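Local coordinates for protein putative enoyl-CoA hydratase/isomerase (Acinetobacter baumannii, PDB 3FDU) that probably acts on enoyl-CoA thioesters as a hydratase or isomerase of the crotonase superfamily, although its substrate and reaction remain unassigned, at residues G13-L18 with H198-P203; H60-G65 with V115-Q120; N66-F71 with V137-S142. The protein carries 4 engineered substitutions. All coordinates share one frame; numbering follows the deposited sequence.

Contact 1: residues G13-L18 with H198-P203; sequences GGVLTL and HLTALP
Thr-200 meets Gly-13, Gly-14 and Val-15 through its side chain alone, and the contact can be followed along that one residue. Its CB lies 4.1 Å from Gly-13 O. From there the chain forks. The hydroxyl arm is held between the backbone N and the carbonyl carbon (chi1 71°), a rotation that lets OG1 bond to Gln-197 O one turn back in its own helix. OG1 of Thr-200 is also 3.9 Å from Gly-13 O, too far for a bond; the partner of the hydroxyl is Gln-197 O. The methyl arm does the packing: Thr-200 CG2 comes to 3.8 Å from Val-15 CG2, and the two side chains cross at about a right angle. The same CG2 lies 4.2 Å from Gly-14 O. Threonine suits this helix end because it offers a methyl to the valine while returning its hydroxyl to the backbone. Gly-13 and Gly-14 both have positive phi, which glycine adopts easily; their angles are consistent with a type I' turn, the tight reversal of a beta hairpin. That hairpin joins strand 7-12 to strand 15-20, which runs parallel to strand 52-57 on its other flank. Helix 188-200 ends beside the turn, with Ala-196 and Gln-193 also touching Val-15, while Thr-200 rests additionally on Val-52.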
loop_
_atom_site.group_PDB
_atom_site.type_symbol
_atom_site.label_atom_id
_atom_site.label_comp_id
_atom_site.label_asym_id
_atom_site.label_seq_id
_atom_site.Cartn_x
_atom_site.Cartn_y
_atom_site.Cartn_z
ATOM N N GLY A 13 5.816 -26.192 23.475
ATOM C CA GLY A 13 6.929 -26.059 22.530
ATOM C C GLY A 13 7.204 -24.615 22.094
ATOM O O GLY A 13 7.511 -24.374 20.913
ATOM N N GLY A 14 7.107 -23.669 23.034
ATOM C CA GLY A 14 7.356 -22.239 22.778
ATOM C C GLY A 14 6.201 -21.496 22.075
ATOM O O GLY A 14 6.285 -20.273 21.845
ATOM N N VAL A 15 5.139 -22.232 21.731
ATOM C CA VAL A 15 3.937 -21.629 21.128
ATOM C C VAL A 15 2.820 -21.335 22.136
ATOM O O VAL A 15 2.254 -22.254 22.756
ATOM C CB VAL A 15 3.337 -22.505 20.011
ATOM C CG1 VAL A 15 2.139 -21.791 19.427
ATOM C CG2 VAL A 15 4.379 -22.805 18.886
ATOM N N LEU A 16 2.518 -20.063 22.322
ATOM C CA LEU A 16 1.434 -19.682 23.227
ATOM C C LEU A 16 0.162 -19.488 22.402
ATOM O O LEU A 16 0.141 -18.648 21.489
ATOM C CB LEU A 16 1.783 -18.399 23.972
ATOM C CG LEU A 16 0.553 -17.769 24.653
ATOM C CD1 LEU A 16 -0.122 -18.699 25.672
ATOM C CD2 LEU A 16 0.908 -16.407 25.360
ATOM N N THR A 17 -0.873 -20.287 22.655
ATOM C CA THR A 17 -2.120 -20.148 21.890
ATOM C C THR A 17 -3.116 -19.497 22.816
ATOM O O THR A 17 -3.385 -20.015 23.920
ATOM C CB THR A 17 -2.689 -21.509 21.333
ATOM O OG1 THR A 17 -1.718 -22.154 20.501
ATOM C CG2 THR A 17 -3.987 -21.302 20.480
ATOM N N LEU A 18 -3.614 -18.329 22.411
ATOM C CA LEU A 18 -4.638 -17.616 23.177
ATOM C C LEU A 18 -5.960 -17.763 22.434
ATOM O O LEU A 18 -6.109 -17.327 21.290
ATOM C CB LEU A 18 -4.287 -16.135 23.355
ATOM C CG LEU A 18 -3.065 -15.864 24.269
ATOM C CD1 LEU A 18 -2.678 -14.407 24.299
ATOM C CD2 LEU A 18 -3.401 -16.349 25.676
ATOM N N HIS A 198 7.159 -23.587 12.903
ATOM C CA HIS A 198 8.260 -23.222 12.012
ATOM C C HIS A 198 9.014 -22.004 12.549
ATOM O O HIS A 198 10.238 -21.998 12.593
ATOM C CB HIS A 198 7.761 -22.979 10.578
ATOM C CG HIS A 198 8.817 -22.442 9.638
ATOM N ND1 HIS A 198 10.017 -23.084 9.411
ATOM C CD2 HIS A 198 8.809 -21.369 8.806
ATOM C CE1 HIS A 198 10.719 -22.411 8.516
ATOM N NE2 HIS A 198 10.002 -21.369 8.129
ATOM N N LEU A 199 8.297 -20.969 12.971
ATOM C CA LEU A 199 8.963 -19.804 13.528
ATOM C C LEU A 199 9.737 -20.131 14.824
ATOM O O LEU A 199 10.809 -19.552 15.037
ATOM C CB LEU A 199 7.985 -18.631 13.762
ATOM C CG LEU A 199 7.344 -18.082 12.475
ATOM C CD1 LEU A 199 6.459 -16.804 12.765
ATOM C CD2 LEU A 199 8.433 -17.769 11.476
ATOM N N THR A 200 9.218 -21.006 15.692
ATOM C CA THR A 200 9.972 -21.285 16.924
ATOM C C THR A 200 11.258 -22.064 16.597
ATOM O O THR A 200 12.189 -22.084 17.390
ATOM C CB THR A 200 9.186 -22.084 17.974
ATOM O OG1 THR A 200 9.031 -23.430 17.498
ATOM C CG2 THR A 200 7.835 -21.488 18.189
ATOM N N ALA A 201 11.329 -22.723 15.460
ATOM C CA ALA A 201 12.593 -23.382 15.110
ATOM C C ALA A 201 13.666 -22.419 14.533
ATOM O O ALA A 201 14.781 -22.847 14.286
ATOM C CB ALA A 201 12.344 -24.559 14.166
ATOM N N LEU A 202 13.319 -21.137 14.321
ATOM C CA LEU A 202 14.251 -20.119 13.767
ATOM C C LEU A 202 14.796 -19.312 14.920
ATOM O O LEU A 202 14.250 -19.400 16.018
ATOM C CB LEU A 202 13.561 -19.203 12.708
ATOM C CG LEU A 202 12.997 -19.988 11.495
ATOM C CD1 LEU A 202 12.144 -19.171 10.431
ATOM C CD2 LEU A 202 14.127 -20.690 10.758
ATOM N N PRO A 203 15.901 -18.564 14.710
ATOM C CA PRO A 203 16.544 -17.865 15.829
ATOM C C PRO A 203 15.688 -16.758 16.373
ATOM O O PRO A 203 15.197 -15.904 15.608
ATOM C CB PRO A 203 17.813 -17.271 15.204
ATOM C CG PRO A 203 18.135 -18.183 14.080
ATOM C CD PRO A 203 16.748 -18.547 13.508
#

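Contact 2: residues H60-G65 with V115-Q120; sequences HDFTAG and VTILLQ
Phe-62 and Ile-117 are brought together by two first torsions. Phe-62 carries CG anti to the backbone N (chi1 179°), which carries the ring out to meet Ile-117; Ile-117 has CG1 anti (chi1 -162°), leaving CG2, between N and carbonyl carbon, as the branch that touches the ring. This is the core of the crotonase fold, where the loop after strand 52-57 faces the helical turns that start at residue 113. In this superfamily the oxyanion hole is built from two backbone amides, here probably from the loop around Ala-64 and the start of helix 113-116, and the contact lies in the core next to those segments.

Ile-117 CG2 arrives at the ring edge, in its plane, 3.8 Å from Phe-62 CE2. Leu-118 CD2 adds an oblique contact, 4.3 Å from the same CE2. One face of the ring is covered by Thr-63 CG2, 4.0 Å above the plane and offset toward the rim. A flat aromatic suits the spot because its rim and its face can each take an aliphatic methyl, and Ile-104 of strand 102-106 touches Phe-62, Ile-117 and Leu-118 alike.

The loop is shaped by an ST turn: Thr-63 OG1 accepts from Gly-65 N at 3.0 Å and also bonds to Asn-27 O. Gly-65 takes a backbone shape in which a side chain would jam against the preceding carbonyl O.

On the helical side, Gln-120 NE2 reaches back to Thr-116 O (3.2 Å, 142° at the hydrogen) and bonds to Gly-145 O as well. Leu-119 N meets that same Thr-116 O from the opposite face of its carbonyl plane.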
loop_
_atom_site.group_PDB
_atom_site.type_symbol
_atom_site.label_atom_id
_atom_site.label_comp_id
_atom_site.label_asym_id
_atom_site.label_seq_id
_atom_site.Cartn_x
_atom_site.Cartn_y
_atom_site.Cartn_z
ATOM N N HIS A 60 -15.839 -21.700 16.125
ATOM C CA HIS A 60 -16.244 -21.279 14.765
ATOM C C HIS A 60 -16.215 -19.777 14.420
ATOM O O HIS A 60 -16.477 -19.428 13.270
ATOM C CB HIS A 60 -17.641 -21.799 14.438
ATOM C CG HIS A 60 -17.784 -23.286 14.609
ATOM N ND1 HIS A 60 -17.059 -24.192 13.865
ATOM C CD2 HIS A 60 -18.569 -24.019 15.438
ATOM C CE1 HIS A 60 -17.394 -25.424 14.223
ATOM N NE2 HIS A 60 -18.301 -25.347 15.179
ATOM N N ASP A 61 -15.910 -18.929 15.400
ATOM C CA ASP A 61 -15.859 -17.445 15.221
ATOM C C ASP A 61 -14.611 -16.823 15.837
ATOM O O ASP A 61 -14.071 -17.333 16.809
ATOM C CB ASP A 61 -17.085 -16.774 15.877
ATOM C CG ASP A 61 -18.380 -17.187 15.200
ATOM O OD1 ASP A 61 -18.576 -16.788 14.038
ATOM O OD2 ASP A 61 -19.173 -17.922 15.851
ATOM N N PHE A 62 -14.154 -15.716 15.276
ATOM C CA PHE A 62 -13.047 -15.005 15.889
ATOM C C PHE A 62 -13.581 -13.994 16.923
ATOM O O PHE A 62 -13.390 -14.147 18.137
ATOM C CB PHE A 62 -12.248 -14.281 14.800
ATOM C CG PHE A 62 -11.074 -13.497 15.343
ATOM C CD1 PHE A 62 -10.320 -14.005 16.377
ATOM C CD2 PHE A 62 -10.728 -12.236 14.796
ATOM C CE1 PHE A 62 -9.184 -13.307 16.863
ATOM C CE2 PHE A 62 -9.587 -11.506 15.309
ATOM C CZ PHE A 62 -8.837 -12.060 16.341
ATOM N N THR A 63 -14.288 -12.987 16.445
ATOM C CA THR A 63 -15.007 -12.051 17.349
ATOM C C THR A 63 -16.102 -11.248 16.659
ATOM O O THR A 63 -15.946 -10.697 15.522
ATOM C CB THR A 63 -14.047 -11.088 18.138
ATOM O OG1 THR A 63 -14.813 -10.173 18.931
ATOM C CG2 THR A 63 -13.244 -10.259 17.172
ATOM N N ALA A 64 -17.245 -11.212 17.350
ATOM C CA ALA A 64 -18.398 -10.451 16.884
ATOM C C ALA A 64 -18.173 -8.947 17.113
ATOM O O ALA A 64 -19.027 -8.117 16.797
ATOM C CB ALA A 64 -19.689 -10.915 17.642
ATOM N N GLY A 65 -17.034 -8.581 17.675
ATOM C CA GLY A 65 -16.795 -7.125 17.912
ATOM C C GLY A 65 -17.113 -6.670 19.339
ATOM O O GLY A 65 -17.263 -7.485 20.243
ATOM N N VAL A 115 -11.369 -6.902 12.865
ATOM C CA VAL A 115 -10.560 -6.471 11.722
ATOM C C VAL A 115 -9.348 -5.595 12.158
ATOM O O VAL A 115 -8.248 -5.778 11.631
ATOM C CB VAL A 115 -11.363 -5.634 10.686
ATOM C CG1 VAL A 115 -10.440 -5.057 9.566
ATOM C CG2 VAL A 115 -12.408 -6.478 9.965
ATOM N N THR A 116 -9.546 -4.609 13.047
ATOM C CA THR A 116 -8.407 -3.688 13.337
ATOM C C THR A 116 -7.235 -4.361 14.085
ATOM O O THR A 116 -6.097 -3.936 13.933
ATOM C CB THR A 116 -8.854 -2.447 14.082
ATOM O OG1 THR A 116 -9.403 -2.847 15.340
ATOM C CG2 THR A 116 -9.903 -1.657 13.263
ATOM N N ILE A 117 -7.509 -5.398 14.878
ATOM C CA ILE A 117 -6.439 -6.156 15.509
ATOM C C ILE A 117 -5.562 -6.900 14.472
ATOM O O ILE A 117 -4.373 -7.129 14.714
ATOM C CB ILE A 117 -6.951 -7.131 16.621
ATOM C CG1 ILE A 117 -5.765 -7.539 17.504
ATOM C CG2 ILE A 117 -7.580 -8.393 15.984
ATOM C CD1 ILE A 117 -5.975 -7.565 18.936
ATOM N N LEU A 118 -6.126 -7.236 13.305
ATOM C CA LEU A 118 -5.360 -7.887 12.223
ATOM C C LEU A 118 -4.230 -6.991 11.752
ATOM O O LEU A 118 -3.180 -7.474 11.292
ATOM C CB LEU A 118 -6.273 -8.197 11.022
ATOM C CG LEU A 118 -7.491 -9.054 11.368
ATOM C CD1 LEU A 118 -8.237 -9.332 10.083
ATOM C CD2 LEU A 118 -7.013 -10.352 12.094
ATOM N N LEU A 119 -4.447 -5.694 11.850
ATOM C CA LEU A 119 -3.426 -4.715 11.460
ATOM C C LEU A 119 -2.289 -4.613 12.470
ATOM O O LEU A 119 -1.258 -3.968 12.180
ATOM C CB LEU A 119 -4.025 -3.330 11.273
ATOM C CG LEU A 119 -5.064 -3.250 10.148
ATOM C CD1 LEU A 119 -5.888 -1.940 10.363
ATOM C CD2 LEU A 119 -4.446 -3.323 8.740
ATOM N N GLN A 120 -2.464 -5.208 13.647
ATOM C CA GLN A 120 -1.335 -5.393 14.555
ATOM C C GLN A 120 -0.627 -6.749 14.440
ATOM O O GLN A 120 0.415 -6.952 15.063
ATOM C CB GLN A 120 -1.759 -5.169 16.033
ATOM C CG GLN A 120 -2.843 -4.115 16.289
ATOM C CD GLN A 120 -2.585 -2.796 15.637
ATOM O OE1 GLN A 120 -1.448 -2.305 15.577
ATOM N NE2 GLN A 120 -3.640 -2.202 15.114
#

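Contact 3: residues N66-F71 with V137-S142; sequences NDMKDF and VSLGLS
The ring of Phe-71 is the flat group of this contact, and Leu-141 reaches it at its far end. Leu-141 CD1 lies 3.9 Å from Phe-71 CZ, in an oblique approach. The two side chains come from opposite directions, Phe-71 held extended with CG anti to the backbone N (chi1 -178°). Here the N-capped first turn of helix 68-76, which follows the probable oxyanion loop of the crotonase fold, faces the type I beta turn from Val-137 to Gly-140 and the residue that follows it.

Met-68 and Leu-139 make a second, looser touch at the partly exposed margin, with Met-68 SD 4.4 Å from Leu-139 CD2. A long unbranched methionine suits that place: its flexible chain, set off to one side, still lets the sulfur reach the leucine methyl. Met-241 of helix 239-248 touches both Phe-71 and Leu-141, so a third apolar side chain joins the pair. Gly-140, at phi 82°, occupies backbone angles at which a CB would press against the carbonyl O of Leu-139.

Just after the turn, Leu-141 O is hydrogen-bonded to Ser-206 OG of the third subunit, which ties this region to the assembly. The helix start is fixed by Asp-67, a residue whose carboxylate serves two partners. Its OD1 forms a salt bridge with Arg-22 NH1. Its OD2 takes the capping bond from Asp-70 N at 2.9 Å, almost straight at 178° and nearly along the C-O axis of the acceptor.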
loop_
_atom_site.group_PDB
_atom_site.type_symbol
_atom_site.label_atom_id
_atom_site.label_comp_id
_atom_site.label_asym_id
_atom_site.label_seq_id
_atom_site.Cartn_x
_atom_site.Cartn_y
_atom_site.Cartn_z
ATOM N N ASN A 66 -17.223 -5.357 19.546
ATOM C CA ASN A 66 -17.512 -4.809 20.883
ATOM C C ASN A 66 -18.892 -5.317 21.358
ATOM O O ASN A 66 -19.844 -5.238 20.628
ATOM C CB ASN A 66 -17.531 -3.276 20.803
ATOM C CG ASN A 66 -17.534 -2.633 22.136
ATOM O OD1 ASN A 66 -16.845 -3.101 23.064
ATOM N ND2 ASN A 66 -18.310 -1.528 22.275
ATOM N N ASP A 67 -18.980 -5.839 22.576
ATOM C CA ASP A 67 -20.260 -6.281 23.129
ATOM C C ASP A 67 -21.293 -5.134 23.234
ATOM O O ASP A 67 -21.048 -4.076 23.917
ATOM C CB ASP A 67 -19.994 -6.909 24.484
ATOM C CG ASP A 67 -21.261 -7.477 25.130
ATOM O OD1 ASP A 67 -21.440 -8.694 25.026
ATOM O OD2 ASP A 67 -22.059 -6.707 25.724
ATOM N N MET A 68 -22.450 -5.317 22.574
ATOM C CA MET A 68 -23.344 -4.167 22.404
ATOM C C MET A 68 -24.050 -3.793 23.723
ATOM O O MET A 68 -24.280 -2.622 24.016
ATOM C CB MET A 68 -24.309 -4.327 21.199
ATOM C CG MET A 68 -24.762 -2.954 20.648
ATOM S SD MET A 68 -23.582 -2.056 19.602
ATOM C CE MET A 68 -21.938 -2.650 19.827
ATOM N N LYS A 69 -24.356 -4.785 24.542
ATOM C CA LYS A 69 -24.939 -4.510 25.840
ATOM C C LYS A 69 -23.994 -3.648 26.679
ATOM O O LYS A 69 -24.410 -2.613 27.190
ATOM C CB LYS A 69 -25.248 -5.802 26.581
ATOM C CG LYS A 69 -26.738 -6.052 26.649
ATOM C CD LYS A 69 -27.097 -7.524 26.434
ATOM C CE LYS A 69 -28.539 -7.640 25.946
ATOM N NZ LYS A 69 -28.818 -9.034 25.473
ATOM N N ASP A 70 -22.738 -4.084 26.791
ATOM C CA ASP A 70 -21.649 -3.334 27.429
ATOM C C ASP A 70 -21.569 -1.919 26.841
ATOM O O ASP A 70 -21.495 -0.922 27.584
ATOM C CB ASP A 70 -20.328 -4.093 27.194
ATOM C CG ASP A 70 -19.178 -3.634 28.082
ATOM O OD1 ASP A 70 -19.302 -3.682 29.314
ATOM O OD2 ASP A 70 -18.103 -3.316 27.550
ATOM N N PHE A 71 -21.552 -1.821 25.519
ATOM C CA PHE A 71 -21.411 -0.549 24.857
ATOM C C PHE A 71 -22.509 0.445 25.283
ATOM O O PHE A 71 -22.279 1.636 25.384
ATOM C CB PHE A 71 -21.449 -0.709 23.345
ATOM C CG PHE A 71 -21.258 0.585 22.606
ATOM C CD1 PHE A 71 -20.073 1.314 22.755
ATOM C CD2 PHE A 71 -22.255 1.093 21.793
ATOM C CE1 PHE A 71 -19.892 2.513 22.088
ATOM C CE2 PHE A 71 -22.072 2.325 21.102
ATOM C CZ PHE A 71 -20.901 3.026 21.252
ATOM N N VAL A 137 -18.363 3.495 11.104
ATOM C CA VAL A 137 -19.166 4.608 10.537
ATOM C C VAL A 137 -20.681 4.450 10.738
ATOM O O VAL A 137 -21.395 5.428 11.068
ATOM C CB VAL A 137 -18.799 4.900 9.061
ATOM C CG1 VAL A 137 -19.856 5.867 8.427
ATOM C CG2 VAL A 137 -17.374 5.567 9.018
ATOM N N SER A 138 -21.198 3.238 10.524
ATOM C CA SER A 138 -22.653 3.062 10.601
ATOM C C SER A 138 -23.116 3.027 12.047
ATOM O O SER A 138 -24.295 3.280 12.325
ATOM C CB SER A 138 -23.124 1.808 9.826
ATOM O OG SER A 138 -22.420 0.690 10.328
ATOM N N LEU A 139 -22.206 2.788 12.988
ATOM C CA LEU A 139 -22.564 2.922 14.407
ATOM C C LEU A 139 -22.515 4.392 14.874
ATOM O O LEU A 139 -22.860 4.658 15.999
ATOM C CB LEU A 139 -21.630 2.082 15.301
ATOM C CG LEU A 139 -21.758 0.561 15.160
ATOM C CD1 LEU A 139 -20.580 -0.167 15.816
ATOM C CD2 LEU A 139 -23.114 0.113 15.788
ATOM N N GLY A 140 -22.089 5.340 14.036
ATOM C CA GLY A 140 -21.869 6.745 14.523
ATOM C C GLY A 140 -20.523 7.005 15.217
ATOM O O GLY A 140 -20.325 8.033 15.883
ATOM N N LEU A 141 -19.587 6.070 15.045
ATOM C CA LEU A 141 -18.251 6.193 15.575
ATOM C C LEU A 141 -17.205 6.563 14.507
ATOM O O LEU A 141 -17.491 7.329 13.566
ATOM C CB LEU A 141 -17.901 4.892 16.303
ATOM C CG LEU A 141 -18.904 4.513 17.420
ATOM C CD1 LEU A 141 -18.916 3.031 17.902
ATOM C CD2 LEU A 141 -18.634 5.460 18.646
ATOM N N SER A 142 -15.975 6.080 14.654
ATOM C CA SER A 142 -14.876 6.586 13.808
ATOM C C SER A 142 -13.758 5.572 13.923
ATOM O O SER A 142 -13.904 4.583 14.640
ATOM C CB SER A 142 -14.398 8.009 14.271
ATOM O OG SER A 142 -14.004 7.958 15.642
#

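Segments 60-65 and 66-71 adjoin, so one continuous stretch of chain leads from the buried core at contact 2 to the capped helix of contact 3; the two centres are 15 Å apart, and their segments alternate in sequence. By analogy with relatives, 60-65 and the start of helix 113-116, beside contact 2, are the probable oxyanion-hole region. A bound glycerol, probably from the crystallisation liquor, lies about 4 Å from the Phe-71 side chain, is hydrogen-bonded to Asn-66 ND2 and may mark a pocket. Contact 1 closes a longer loop enclosing both others, its centre 21 Å from that of contact 2; contacts 1 and 3, 35 Å apart, lie on opposite sides of the chain's centre.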